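Local coordinates for acetylene hydratase Ahy (Pelobacter acetylenicus, PDB 2E7Z), which catalyses the hydration of acetylene to acetaldehyde, using a tungsten-bis(molybdopterin guanine dinucleotide) cofactor and one [4Fe-4S] cluster, at residues Gly67-Glu72 with Gly429-Asp434; Ala408-Ala413 with Leu435-Asp440; Asn415-Tyr420 with Gly690-Asn695. One frame throughout, in Å; residues are numbered along the deposited sequence.

Contact 1: residues Gly67-Glu72 with Gly429-Asp434; sequences GSKRGE and GLMNQD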
loop_
_atom_site.group_PDB
_atom_site.type_symbol
_atom_site.label_atom_id
_atom_site.label_comp_id
_atom_site.label_asym_id
_atom_site.label_seq_id
_atom_site.Cartn_x
_atom_site.Cartn_y
_atom_site.Cartn_z
ATOM N N GLY A 67 -19.406 -24.415 -12.623
ATOM C CA GLY A 67 -20.333 -23.766 -13.552
ATOM C C GLY A 67 -19.797 -23.846 -14.971
ATOM O O GLY A 67 -18.713 -24.405 -15.226
ATOM N N SER A 68 -20.552 -23.267 -15.901
ATOM C CA SER A 68 -20.177 -23.294 -17.303
ATOM C C SER A 68 -19.705 -21.916 -17.790
ATOM O O SER A 68 -19.351 -21.758 -18.962
ATOM C CB SER A 68 -21.344 -23.766 -18.170
ATOM O OG SER A 68 -22.455 -22.936 -17.952
ATOM N N LYS A 69 -19.728 -20.915 -16.912
ATOM C CA LYS A 69 -19.235 -19.576 -17.272
ATOM C C LYS A 69 -18.513 -18.963 -16.077
ATOM O O LYS A 69 -18.977 -19.075 -14.943
ATOM C CB LYS A 69 -20.382 -18.672 -17.748
ATOM C CG LYS A 69 -19.895 -17.336 -18.365
ATOM C CD LYS A 69 -21.058 -16.512 -18.868
ATOM C CE LYS A 69 -20.593 -15.170 -19.423
ATOM N NZ LYS A 69 -21.758 -14.435 -20.013
ATOM N N ARG A 70 -17.389 -18.283 -16.317
ATOM C CA ARG A 70 -16.702 -17.637 -15.217
ATOM C C ARG A 70 -17.638 -16.617 -14.573
ATOM O O ARG A 70 -18.316 -15.873 -15.283
ATOM C CB ARG A 70 -15.422 -16.956 -15.717
ATOM C CG ARG A 70 -14.652 -16.321 -14.593
ATOM C CD ARG A 70 -13.292 -15.789 -15.038
ATOM N NE ARG A 70 -12.502 -16.801 -15.740
ATOM C CZ ARG A 70 -11.883 -17.826 -15.158
ATOM N NH1 ARG A 70 -11.969 -18.012 -13.844
ATOM N NH2 ARG A 70 -11.119 -18.654 -15.902
ATOM N N GLY A 71 -17.640 -16.590 -13.242
ATOM C CA GLY A 71 -18.580 -15.755 -12.456
ATOM C C GLY A 71 -19.881 -16.411 -12.051
ATOM O O GLY A 71 -20.574 -15.870 -11.214
ATOM N N GLU A 72 -20.174 -17.562 -12.629
ATOM C CA GLU A 72 -21.363 -18.325 -12.189
ATOM C C GLU A 72 -21.099 -18.944 -10.824
ATOM O O GLU A 72 -20.058 -19.592 -10.632
ATOM C CB GLU A 72 -21.686 -19.419 -13.192
ATOM C CG GLU A 72 -22.893 -20.279 -12.804
ATOM C CD GLU A 72 -23.092 -21.449 -13.756
ATOM O OE1 GLU A 72 -22.510 -21.440 -14.867
ATOM O OE2 GLU A 72 -23.835 -22.379 -13.389
ATOM N N GLY A 429 -10.540 -8.154 -17.774
ATOM C CA GLY A 429 -9.292 -8.922 -17.715
ATOM C C GLY A 429 -9.520 -10.290 -17.088
ATOM O O GLY A 429 -9.141 -11.312 -17.631
ATOM N N LEU A 430 -10.184 -10.308 -15.925
ATOM C CA LEU A 430 -10.499 -11.572 -15.245
ATOM C C LEU A 430 -11.392 -12.480 -16.111
ATOM O O LEU A 430 -11.155 -13.687 -16.201
ATOM C CB LEU A 430 -11.154 -11.286 -13.872
ATOM C CG LEU A 430 -10.131 -10.703 -12.876
ATOM C CD1 LEU A 430 -10.919 -10.142 -11.660
ATOM C CD2 LEU A 430 -9.140 -11.766 -12.428
ATOM N N MET A 431 -12.379 -11.903 -16.788
ATOM C CA MET A 431 -13.274 -12.695 -17.644
ATOM C C MET A 431 -12.553 -13.287 -18.871
ATOM O O MET A 431 -13.073 -14.211 -19.491
ATOM C CB MET A 431 -14.499 -11.869 -18.077
ATOM C CG MET A 431 -15.467 -11.573 -16.934
ATOM S SD MET A 431 -16.180 -13.090 -16.267
ATOM C CE MET A 431 -17.091 -13.720 -17.686
ATOM N N ASN A 432 -11.365 -12.790 -19.204
ATOM C CA ASN A 432 -10.612 -13.342 -20.340
ATOM C C ASN A 432 -9.539 -14.349 -19.918
ATOM O O ASN A 432 -8.776 -14.801 -20.754
ATOM C CB ASN A 432 -9.988 -12.194 -21.138
ATOM C CG ASN A 432 -9.580 -12.597 -22.541
ATOM O OD1 ASN A 432 -8.554 -12.129 -23.054
ATOM N ND2 ASN A 432 -10.370 -13.400 -23.181
ATOM N N GLN A 433 -9.515 -14.709 -18.636
ATOM C CA GLN A 433 -8.551 -15.688 -18.112
ATOM C C GLN A 433 -8.962 -17.113 -18.384
ATOM O O GLN A 433 -10.144 -17.417 -18.419
ATOM C CB GLN A 433 -8.335 -15.496 -16.598
ATOM C CG GLN A 433 -7.764 -14.134 -16.211
ATOM C CD GLN A 433 -6.497 -13.859 -17.007
ATOM O OE1 GLN A 433 -5.447 -14.398 -16.695
ATOM N NE2 GLN A 433 -6.601 -13.041 -18.056
ATOM N N ASP A 434 -7.957 -17.967 -18.585
ATOM C CA ASP A 434 -8.183 -19.415 -18.666
ATOM C C ASP A 434 -8.092 -20.072 -17.283
ATOM O O ASP A 434 -8.702 -21.113 -17.057
ATOM C CB ASP A 434 -7.152 -20.046 -19.605
ATOM C CG ASP A 434 -7.369 -19.669 -21.040
ATOM O OD1 ASP A 434 -8.526 -19.401 -21.429
ATOM O OD2 ASP A 434 -6.376 -19.658 -21.781
HETATM O O HOH W 1 -13.101 -16.829 -18.596
#

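Contact 2: residues Ala408-Ala413 with Leu435-Asp440; sequences AFFALA and LVVCYD. With MGD (2-amino-5,6-dimercapto-7-methyl-3,7,8a,9-tetrahydro-8-oxa-1,3,9,10-tetraaza-anthracen-4-one guanosine dinucleotide), chain E.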
loop_
_atom_site.group_PDB
_atom_site.type_symbol
_atom_site.label_atom_id
_atom_site.label_comp_id
_atom_site.label_asym_id
_atom_site.label_seq_id
_atom_site.Cartn_x
_atom_site.Cartn_y
_atom_site.Cartn_z
ATOM N N ALA A 408 -3.365 -16.785 -17.007
ATOM C CA ALA A 408 -3.534 -17.323 -15.653
ATOM C C ALA A 408 -3.362 -16.186 -14.660
ATOM O O ALA A 408 -2.473 -15.358 -14.848
ATOM C CB ALA A 408 -2.537 -18.449 -15.342
ATOM N N PHE A 409 -4.175 -16.165 -13.605
ATOM C CA PHE A 409 -4.143 -15.077 -12.647
ATOM C C PHE A 409 -4.360 -15.615 -11.232
ATOM O O PHE A 409 -5.341 -16.330 -10.967
ATOM C CB PHE A 409 -5.158 -14.001 -13.035
ATOM C CG PHE A 409 -5.133 -12.775 -12.145
ATOM C CD1 PHE A 409 -5.925 -12.667 -11.000
ATOM C CD2 PHE A 409 -4.288 -11.710 -12.479
ATOM C CE1 PHE A 409 -5.880 -11.504 -10.213
ATOM C CE2 PHE A 409 -4.285 -10.529 -11.705
ATOM C CZ PHE A 409 -5.037 -10.451 -10.571
ATOM N N PHE A 410 -3.417 -15.301 -10.335
ATOM C CA PHE A 410 -3.523 -15.700 -8.935
ATOM C C PHE A 410 -3.719 -14.452 -8.086
ATOM O O PHE A 410 -2.925 -13.500 -8.181
ATOM C CB PHE A 410 -2.290 -16.439 -8.388
ATOM C CG PHE A 410 -1.949 -17.734 -9.053
ATOM C CD1 PHE A 410 -2.781 -18.362 -9.957
ATOM C CD2 PHE A 410 -0.731 -18.334 -8.721
ATOM C CE1 PHE A 410 -2.414 -19.591 -10.544
ATOM C CE2 PHE A 410 -0.365 -19.554 -9.283
ATOM C CZ PHE A 410 -1.236 -20.195 -10.175
ATOM N N ALA A 411 -4.720 -14.486 -7.210
ATOM C CA ALA A 411 -4.983 -13.426 -6.235
ATOM C C ALA A 411 -4.663 -13.977 -4.859
ATOM O O ALA A 411 -5.369 -14.899 -4.398
ATOM C CB ALA A 411 -6.425 -12.940 -6.318
ATOM N N LEU A 412 -3.646 -13.441 -4.187
ATOM C CA LEU A 412 -3.175 -13.948 -2.894
ATOM C C LEU A 412 -3.406 -12.876 -1.859
ATOM O O LEU A 412 -2.719 -11.865 -1.837
ATOM C CB LEU A 412 -1.691 -14.346 -2.947
ATOM C CG LEU A 412 -1.290 -15.262 -4.105
ATOM C CD1 LEU A 412 0.232 -15.475 -4.173
ATOM C CD2 LEU A 412 -2.038 -16.566 -4.047
ATOM N N ALA A 413 -4.435 -13.086 -1.025
ATOM C CA ALA A 413 -4.912 -12.096 -0.049
ATOM C C ALA A 413 -5.098 -10.736 -0.711
ATOM O O ALA A 413 -4.682 -9.707 -0.189
ATOM C CB ALA A 413 -4.013 -12.025 1.177
ATOM N N LEU A 435 -7.389 -19.442 -16.341
ATOM C CA LEU A 435 -7.252 -19.958 -14.978
ATOM C C LEU A 435 -7.170 -18.818 -13.999
ATOM O O LEU A 435 -6.309 -17.957 -14.148
ATOM C CB LEU A 435 -5.989 -20.820 -14.835
ATOM C CG LEU A 435 -5.640 -21.333 -13.430
ATOM C CD1 LEU A 435 -6.693 -22.313 -12.899
ATOM C CD2 LEU A 435 -4.305 -22.036 -13.439
ATOM N N VAL A 436 -8.049 -18.821 -12.999
ATOM C CA VAL A 436 -7.988 -17.850 -11.902
ATOM C C VAL A 436 -8.017 -18.617 -10.598
ATOM O O VAL A 436 -8.892 -19.488 -10.393
ATOM C CB VAL A 436 -9.150 -16.841 -11.956
ATOM C CG1 VAL A 436 -9.198 -15.901 -10.737
ATOM C CG2 VAL A 436 -9.115 -16.083 -13.267
ATOM N N VAL A 437 -7.049 -18.351 -9.732
ATOM C CA VAL A 437 -7.003 -18.960 -8.402
ATOM C C VAL A 437 -7.040 -17.845 -7.374
ATOM O O VAL A 437 -6.272 -16.876 -7.481
ATOM C CB VAL A 437 -5.707 -19.774 -8.232
ATOM C CG1 VAL A 437 -5.568 -20.308 -6.790
ATOM C CG2 VAL A 437 -5.589 -20.898 -9.285
ATOM N N CYS A 438 -7.936 -17.939 -6.399
ATOM C CA CYS A 438 -8.067 -16.935 -5.352
ATOM C C CYS A 438 -7.808 -17.554 -4.003
ATOM O O CYS A 438 -8.557 -18.459 -3.624
ATOM C CB CYS A 438 -9.420 -16.223 -5.432
ATOM S SG CYS A 438 -9.613 -14.936 -4.191
ATOM N N TYR A 439 -6.768 -17.111 -3.307
ATOM C CA TYR A 439 -6.391 -17.638 -1.999
ATOM C C TYR A 439 -6.804 -16.592 -0.970
ATOM O O TYR A 439 -6.213 -15.502 -0.874
ATOM C CB TYR A 439 -4.876 -17.950 -1.986
ATOM C CG TYR A 439 -4.297 -18.307 -0.643
ATOM C CD1 TYR A 439 -4.581 -19.532 -0.030
ATOM C CD2 TYR A 439 -3.423 -17.430 0.014
ATOM C CE1 TYR A 439 -4.014 -19.857 1.197
ATOM C CE2 TYR A 439 -2.876 -17.753 1.224
ATOM C CZ TYR A 439 -3.161 -18.966 1.817
ATOM O OH TYR A 439 -2.610 -19.216 3.058
ATOM N N ASP A 440 -7.880 -16.892 -0.227
ATOM C CA ASP A 440 -8.531 -15.850 0.567
ATOM C C ASP A 440 -9.223 -16.498 1.751
ATOM O O ASP A 440 -9.114 -17.703 1.957
ATOM C CB ASP A 440 -9.541 -15.048 -0.303
ATOM C CG ASP A 440 -9.732 -13.595 0.176
ATOM O OD1 ASP A 440 -10.443 -13.407 1.191
ATOM O OD2 ASP A 440 -9.183 -12.653 -0.480
HETATM P PB MGD E . -8.165 -5.746 -0.306
HETATM O O1B MGD E . -8.225 -5.280 -1.740
HETATM O O2B MGD E . -9.312 -5.499 0.603
HETATM O O3B MGD E . -6.885 -5.143 0.450
HETATM O O3A MGD E . -5.010 -3.860 -0.621
HETATM P PA MGD E . -5.311 -5.248 0.144
HETATM O O1A MGD E . -4.661 -5.294 1.494
HETATM O O2A MGD E . -5.030 -6.324 -0.861
HETATM O "O5'" MGD E . -7.873 -7.330 -0.375
HETATM C "C5'" MGD E . -7.357 -7.987 0.770
HETATM C "C4'" MGD E . -7.901 -9.402 0.727
HETATM O "O4'" MGD E . -7.161 -10.169 1.688
HETATM C "C3'" MGD E . -9.347 -9.518 1.200
HETATM O "O3'" MGD E . -10.122 -10.156 0.170
HETATM C "C2'" MGD E . -9.317 -10.353 2.498
HETATM O "O2'" MGD E . -10.434 -11.239 2.715
HETATM C "C1'" MGD E . -8.045 -11.134 2.303
HETATM N N9 MGD E . -7.338 -11.549 3.524
HETATM C C8 MGD E . -7.180 -10.842 4.671
HETATM N N7 MGD E . -6.386 -11.500 5.531
HETATM C C5 MGD E . -5.967 -12.616 4.896
HETATM C C6 MGD E . -5.114 -13.751 5.206
HETATM O O6 MGD E . -4.531 -13.843 6.306
HETATM N N1 MGD E . -4.961 -14.662 4.230
HETATM C C2 MGD E . -5.597 -14.654 3.064
HETATM N N2 MGD E . -5.347 -15.650 2.165
HETATM N N3 MGD E . -6.399 -13.651 2.717
HETATM C C4 MGD E . -6.593 -12.640 3.588
HETATM C C10 MGD E . -4.735 -2.707 0.175
HETATM C C11 MGD E . -4.139 -1.670 -0.752
HETATM O O11 MGD E . -5.191 -1.297 -1.639
HETATM C C12 MGD E . -3.652 -0.482 0.041
HETATM S S12 MGD E . -2.576 -0.763 1.341
HETATM C C13 MGD E . -4.004 0.768 -0.302
HETATM S S13 MGD E . -3.578 2.121 0.641
HETATM C C14 MGD E . -4.815 1.079 -1.522
HETATM N N15 MGD E . -6.158 1.528 -1.189
HETATM C C16 MGD E . -6.964 1.711 -2.275
HETATM C C17 MGD E . -8.030 2.718 -2.353
HETATM O O17 MGD E . -8.245 3.491 -1.393
HETATM N N18 MGD E . -8.750 2.782 -3.492
HETATM C C19 MGD E . -8.536 1.968 -4.556
HETATM N N19 MGD E . -9.296 2.077 -5.666
HETATM N N20 MGD E . -7.597 1.013 -4.536
HETATM C C21 MGD E . -6.805 0.860 -3.468
HETATM N N22 MGD E . -5.853 -0.077 -3.481
HETATM C C23 MGD E . -4.861 -0.160 -2.431
#

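Contact 3: residues Asn415-Tyr420 with Gly690-Asn695; sequences NALMGY and GAMLHN. With MGD (2-amino-5,6-dimercapto-7-methyl-3,7,8a,9-tetrahydro-8-oxa-1,3,9,10-tetraaza-anthracen-4-one guanosine dinucleotide), chain E.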
loop_
_atom_site.group_PDB
_atom_site.type_symbol
_atom_site.label_atom_id
_atom_site.label_comp_id
_atom_site.label_asym_id
_atom_site.label_seq_id
_atom_site.Cartn_x
_atom_site.Cartn_y
_atom_site.Cartn_z
ATOM N N ASN A 415 -8.170 -8.694 -3.043
ATOM C CA ASN A 415 -9.443 -8.582 -3.737
ATOM C C ASN A 415 -9.200 -7.695 -4.954
ATOM O O ASN A 415 -9.648 -6.567 -5.057
ATOM C CB ASN A 415 -10.480 -8.006 -2.777
ATOM C CG ASN A 415 -11.854 -7.877 -3.383
ATOM O OD1 ASN A 415 -12.186 -8.496 -4.390
ATOM N ND2 ASN A 415 -12.691 -7.100 -2.698
ATOM N N ALA A 416 -8.441 -8.272 -5.882
ATOM C CA ALA A 416 -7.873 -7.561 -7.026
ATOM C C ALA A 416 -8.886 -6.838 -7.901
ATOM O O ALA A 416 -8.614 -5.738 -8.391
ATOM C CB ALA A 416 -6.997 -8.517 -7.880
ATOM N N LEU A 417 -10.075 -7.414 -8.084
ATOM C CA LEU A 417 -11.106 -6.727 -8.848
ATOM C C LEU A 417 -11.286 -5.283 -8.358
ATOM O O LEU A 417 -11.539 -4.378 -9.151
ATOM C CB LEU A 417 -12.436 -7.503 -8.756
ATOM C CG LEU A 417 -13.609 -6.804 -9.419
ATOM C CD1 LEU A 417 -13.453 -6.723 -10.934
ATOM C CD2 LEU A 417 -14.885 -7.563 -9.048
ATOM N N MET A 418 -11.213 -5.104 -7.039
ATOM C CA MET A 418 -11.572 -3.841 -6.400
ATOM C C MET A 418 -10.377 -3.053 -5.884
ATOM O O MET A 418 -10.572 -2.015 -5.231
ATOM C CB MET A 418 -12.536 -4.120 -5.217
ATOM C CG MET A 418 -13.965 -4.519 -5.642
ATOM S SD MET A 418 -15.027 -5.103 -4.289
ATOM C CE MET A 418 -14.806 -3.868 -2.986
ATOM N N GLY A 419 -9.161 -3.538 -6.174
ATOM C CA GLY A 419 -7.971 -3.072 -5.461
ATOM C C GLY A 419 -7.102 -2.129 -6.254
ATOM O O GLY A 419 -6.006 -1.757 -5.801
ATOM N N TYR A 420 -7.560 -1.725 -7.443
ATOM C CA TYR A 420 -6.774 -0.850 -8.319
ATOM C C TYR A 420 -7.684 0.281 -8.818
ATOM O O TYR A 420 -8.455 0.818 -8.040
ATOM C CB TYR A 420 -6.091 -1.663 -9.437
ATOM C CG TYR A 420 -5.174 -2.744 -8.894
ATOM C CD1 TYR A 420 -5.670 -4.025 -8.589
ATOM C CD2 TYR A 420 -3.815 -2.480 -8.661
ATOM C CE1 TYR A 420 -4.837 -5.018 -8.067
ATOM C CE2 TYR A 420 -2.966 -3.488 -8.171
ATOM C CZ TYR A 420 -3.488 -4.743 -7.883
ATOM O OH TYR A 420 -2.642 -5.685 -7.393
ATOM N N GLY A 690 -22.370 -6.541 -5.010
ATOM C CA GLY A 690 -22.283 -5.097 -4.857
ATOM C C GLY A 690 -20.972 -4.437 -5.233
ATOM O O GLY A 690 -20.885 -3.214 -5.233
ATOM N N ALA A 691 -19.954 -5.233 -5.558
ATOM C CA ALA A 691 -18.673 -4.666 -5.978
ATOM C C ALA A 691 -18.832 -3.639 -7.096
ATOM O O ALA A 691 -18.225 -2.571 -7.038
ATOM C CB ALA A 691 -17.795 -5.789 -6.460
ATOM N N MET A 692 -19.634 -3.989 -8.106
ATOM C CA MET A 692 -19.792 -3.148 -9.300
ATOM C C MET A 692 -20.663 -1.931 -9.047
ATOM O O MET A 692 -20.730 -1.044 -9.892
ATOM C CB MET A 692 -20.351 -3.967 -10.478
ATOM C CG MET A 692 -19.529 -5.248 -10.854
ATOM S SD MET A 692 -17.785 -4.977 -11.258
ATOM C CE MET A 692 -17.960 -4.085 -12.825
ATOM N N LEU A 693 -21.301 -1.889 -7.882
ATOM C CA LEU A 693 -22.205 -0.797 -7.499
ATOM C C LEU A 693 -21.594 0.143 -6.464
ATOM O O LEU A 693 -21.916 1.322 -6.441
ATOM C CB LEU A 693 -23.523 -1.366 -6.951
ATOM C CG LEU A 693 -24.478 -1.967 -7.984
ATOM C CD1 LEU A 693 -25.679 -2.580 -7.265
ATOM C CD2 LEU A 693 -24.929 -0.920 -9.008
ATOM N N HIS A 694 -20.724 -0.364 -5.595
ATOM C CA HIS A 694 -20.313 0.433 -4.432
ATOM C C HIS A 694 -18.812 0.672 -4.257
ATOM O O HIS A 694 -18.457 1.360 -3.289
ATOM C CB HIS A 694 -20.872 -0.167 -3.127
ATOM C CG HIS A 694 -22.331 -0.443 -3.178
ATOM N ND1 HIS A 694 -23.277 0.558 -3.267
ATOM C CD2 HIS A 694 -23.014 -1.610 -3.130
ATOM C CE1 HIS A 694 -24.482 0.016 -3.287
ATOM N NE2 HIS A 694 -24.355 -1.297 -3.193
ATOM N N ASN A 695 -17.953 0.146 -5.150
ATOM C CA ASN A 695 -16.527 0.337 -4.964
ATOM C C ASN A 695 -16.034 1.545 -5.730
ATOM O O ASN A 695 -16.464 1.785 -6.876
ATOM C CB ASN A 695 -15.732 -0.891 -5.429
ATOM C CG ASN A 695 -14.297 -0.828 -4.991
ATOM O OD1 ASN A 695 -13.346 -0.976 -5.808
ATOM N ND2 ASN A 695 -14.103 -0.584 -3.729
HETATM P PB MGD E . -8.165 -5.746 -0.306
HETATM O O1B MGD E . -8.225 -5.280 -1.740
HETATM O O2B MGD E . -9.312 -5.499 0.603
HETATM O O3B MGD E . -6.885 -5.143 0.450
HETATM O O3A MGD E . -5.010 -3.860 -0.621
HETATM P PA MGD E . -5.311 -5.248 0.144
HETATM O O1A MGD E . -4.661 -5.294 1.494
HETATM O O2A MGD E . -5.030 -6.324 -0.861
HETATM O "O5'" MGD E . -7.873 -7.330 -0.375
HETATM C "C5'" MGD E . -7.357 -7.987 0.770
HETATM C "C4'" MGD E . -7.901 -9.402 0.727
HETATM O "O4'" MGD E . -7.161 -10.169 1.688
HETATM C "C3'" MGD E . -9.347 -9.518 1.200
HETATM O "O3'" MGD E . -10.122 -10.156 0.170
HETATM C "C2'" MGD E . -9.317 -10.353 2.498
HETATM O "O2'" MGD E . -10.434 -11.239 2.715
HETATM C "C1'" MGD E . -8.045 -11.134 2.303
HETATM N N9 MGD E . -7.338 -11.549 3.524
HETATM C C8 MGD E . -7.180 -10.842 4.671
HETATM N N7 MGD E . -6.386 -11.500 5.531
HETATM C C5 MGD E . -5.967 -12.616 4.896
HETATM C C6 MGD E . -5.114 -13.751 5.206
HETATM O O6 MGD E . -4.531 -13.843 6.306
HETATM N N1 MGD E . -4.961 -14.662 4.230
HETATM C C2 MGD E . -5.597 -14.654 3.064
HETATM N N2 MGD E . -5.347 -15.650 2.165
HETATM N N3 MGD E . -6.399 -13.651 2.717
HETATM C C4 MGD E . -6.593 -12.640 3.588
HETATM C C10 MGD E . -4.735 -2.707 0.175
HETATM C C11 MGD E . -4.139 -1.670 -0.752
HETATM O O11 MGD E . -5.191 -1.297 -1.639
HETATM C C12 MGD E . -3.652 -0.482 0.041
HETATM S S12 MGD E . -2.576 -0.763 1.341
HETATM C C13 MGD E . -4.004 0.768 -0.302
HETATM S S13 MGD E . -3.578 2.121 0.641
HETATM C C14 MGD E . -4.815 1.079 -1.522
HETATM N N15 MGD E . -6.158 1.528 -1.189
HETATM C C16 MGD E . -6.964 1.711 -2.275
HETATM C C17 MGD E . -8.030 2.718 -2.353
HETATM O O17 MGD E . -8.245 3.491 -1.393
HETATM N N18 MGD E . -8.750 2.782 -3.492
HETATM C C19 MGD E . -8.536 1.968 -4.556
HETATM N N19 MGD E . -9.296 2.077 -5.666
HETATM N N20 MGD E . -7.597 1.013 -4.536
HETATM C C21 MGD E . -6.805 0.860 -3.468
HETATM N N22 MGD E . -5.853 -0.077 -3.481
HETATM C C23 MGD E . -4.861 -0.160 -2.431
#

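Contact 1: residues Gly67-Glu72 with Gly429-Asp434
The flat guanidinium of Arg70 is pushed up against the turn that follows helix 423-431. Gln433 CB lies over one of its faces, the carbonyl of Asp434 sits in its plane at the edge, and Leu430 O comes in obliquely. One direct bond spans the contact, from Arg70 NH2 to Gln433 O at 3.0 Å, with an N-H...O angle of 148°; the donor stands above the carbonyl plane. A water bridges beside it: it accepts from Arg70 NE at 2.9 Å and donates to Met431 O at 2.8 Å and to Gln433 O, which therefore takes two donors. Arg70 CG is anti to the backbone N (chi1 -178°), and the chain bends at chi3 (-52°), which turns NE toward these carbonyls. Arg70 CD, on the extended part of the chain, lies 3.2 Å from Leu430 O. Carbonyls at the C-terminal end of a helix should suit a positive group, and NH1 has its own partners in the salt bridge to Asp451 and a bond to Leu449 O.

Nearer the backbone, Met431 and the Arg70 stem slide past each other in opposite directions, Arg70 CG lying 3.9 Å from Met431 SD. Met431 CE rests 3.5 Å from Arg70 O, and the extended Lys69 chain crosses the Met431 side chain at about a right angle. Arg70 and Gly71 form the corners of a type II turn from Lys69 to Glu72, and Glu72 OE1 accepts from Ser68 N at 2.9 Å.

In the fold, this joins the hairpin loop between strands 63-65 and 75-77 to the connection from helix 423-431 into strand 435-440. Leu430 packs on helix 391-400 and on Phe409 of strand 408-412, while Asp434 leans on helix 80-98.

Contact 2: residues Ala408-Ala413 with Leu435-Asp440
Phe410 and Val437 lie side by side on one face of two parallel strands, pointing the same way, with Phe410 CE1 3.7 Å from Val437 CG2. With Phe410 CG anti to the carbonyl carbon (chi1 -62°), the ring is carried alongside Val437, and its edge meets Leu435 CD2. Farther along the same face Leu412 and Tyr439 cross obliquely, CD2 of Leu412 reaching Tyr439 CB at 3.8 Å. On the other face the packing is thinner: Ala411 CB sits 4.3 Å from Cys438 SG.

Five backbone bonds hold the strands in register, ending with Ala413 N to Tyr439 O at 3.0 Å. There the cofactor guanine docks: its N2 donates to Tyr439 O at 3.2 Å while lying over one face of the Tyr439 ring. Asp440 grips the ribose diol with both oxygens, OD1 taking MGD O2' and OD2 taking MGD O3', each at 2.7 Å. An acid at the end of the second strand holding a ribose is a familiar feature of dinucleotide-binding beta-alpha-beta units.

Strands 103-107 and 452-455 flank the pair. Helices 80-98 and 491-501 cover the face of Phe410 and Tyr439, and helix 423-431, the crossover, packs on the face of Phe409.

Contact 3: residues Asn415-Tyr420 with Gly690-Asn695
Where the loop carrying Met418 meets the short helix of Ala691, Gly690 O takes two N-H bonds, from His694 N at 2.9 Å and Leu693 N at 3.0 Å. They close the one-turn helix that presents Ala691 to the loop. Met418 bridges the gap: its SD lies 3.6 Å from Ala691 CB, and its chain crosses the Asn695 side chain at a slant. The chain is extended as far as SD, then bends (chi3 48°) and places CE back over Asn695, 3.7 Å from Asn695 CG; Met418 CB is equally near that carbon from the other end. The thioether chain thus curls round the carboxamide. Leu417 adds a lighter touch, its CD2 4.3 Å from Ala691 CB and close to Met692 SD.

The loop's polar work is aimed at the cofactor. Asn415 N donates to MGD O5' at 3.0 Å, Gly419 O accepts from the pterin N22 at 2.9 Å, and Tyr420 O takes the pterin N19 at 2.8 Å. Asn415 is steadied by Thr446 and Ser610, and Tyr420 OH by Ser106.

Chemically, then, the join rests on Met418, whose thioether chain packs on the Ala691 methyl and against the Asn695 carboxamide, with Leu417 adding apolar contact, whereas main-chain atoms of the loop read the pterin and phosphate linker; Asp696, next along from Asn695, also bonds MGD, so both partners border the same pocket.

In the fold
From the N terminus, the loop at 67-72 waits some 360 residues for its partner 429-434, so contact 1 closes a very long loop. Before that closure, strand 408-412 has already opened contact 2, the shortest closure, made once the chain has passed through 415-420 and helix 423-431 to reach strand 435-440. Contact 3 leaves from that same intervening loop and is completed about 270 residues later at 690-695. Each pair of contacts crosses, and none nests inside another. Leu430 touches both Phe409 and Leu417, and Phe409 meets Ala416, making one beta-alpha-beta unit the hub that ties together the early hairpin, the mixed sheet that holds strands 408-412 and 435-440, and the C-terminal dinucleotide-binding region.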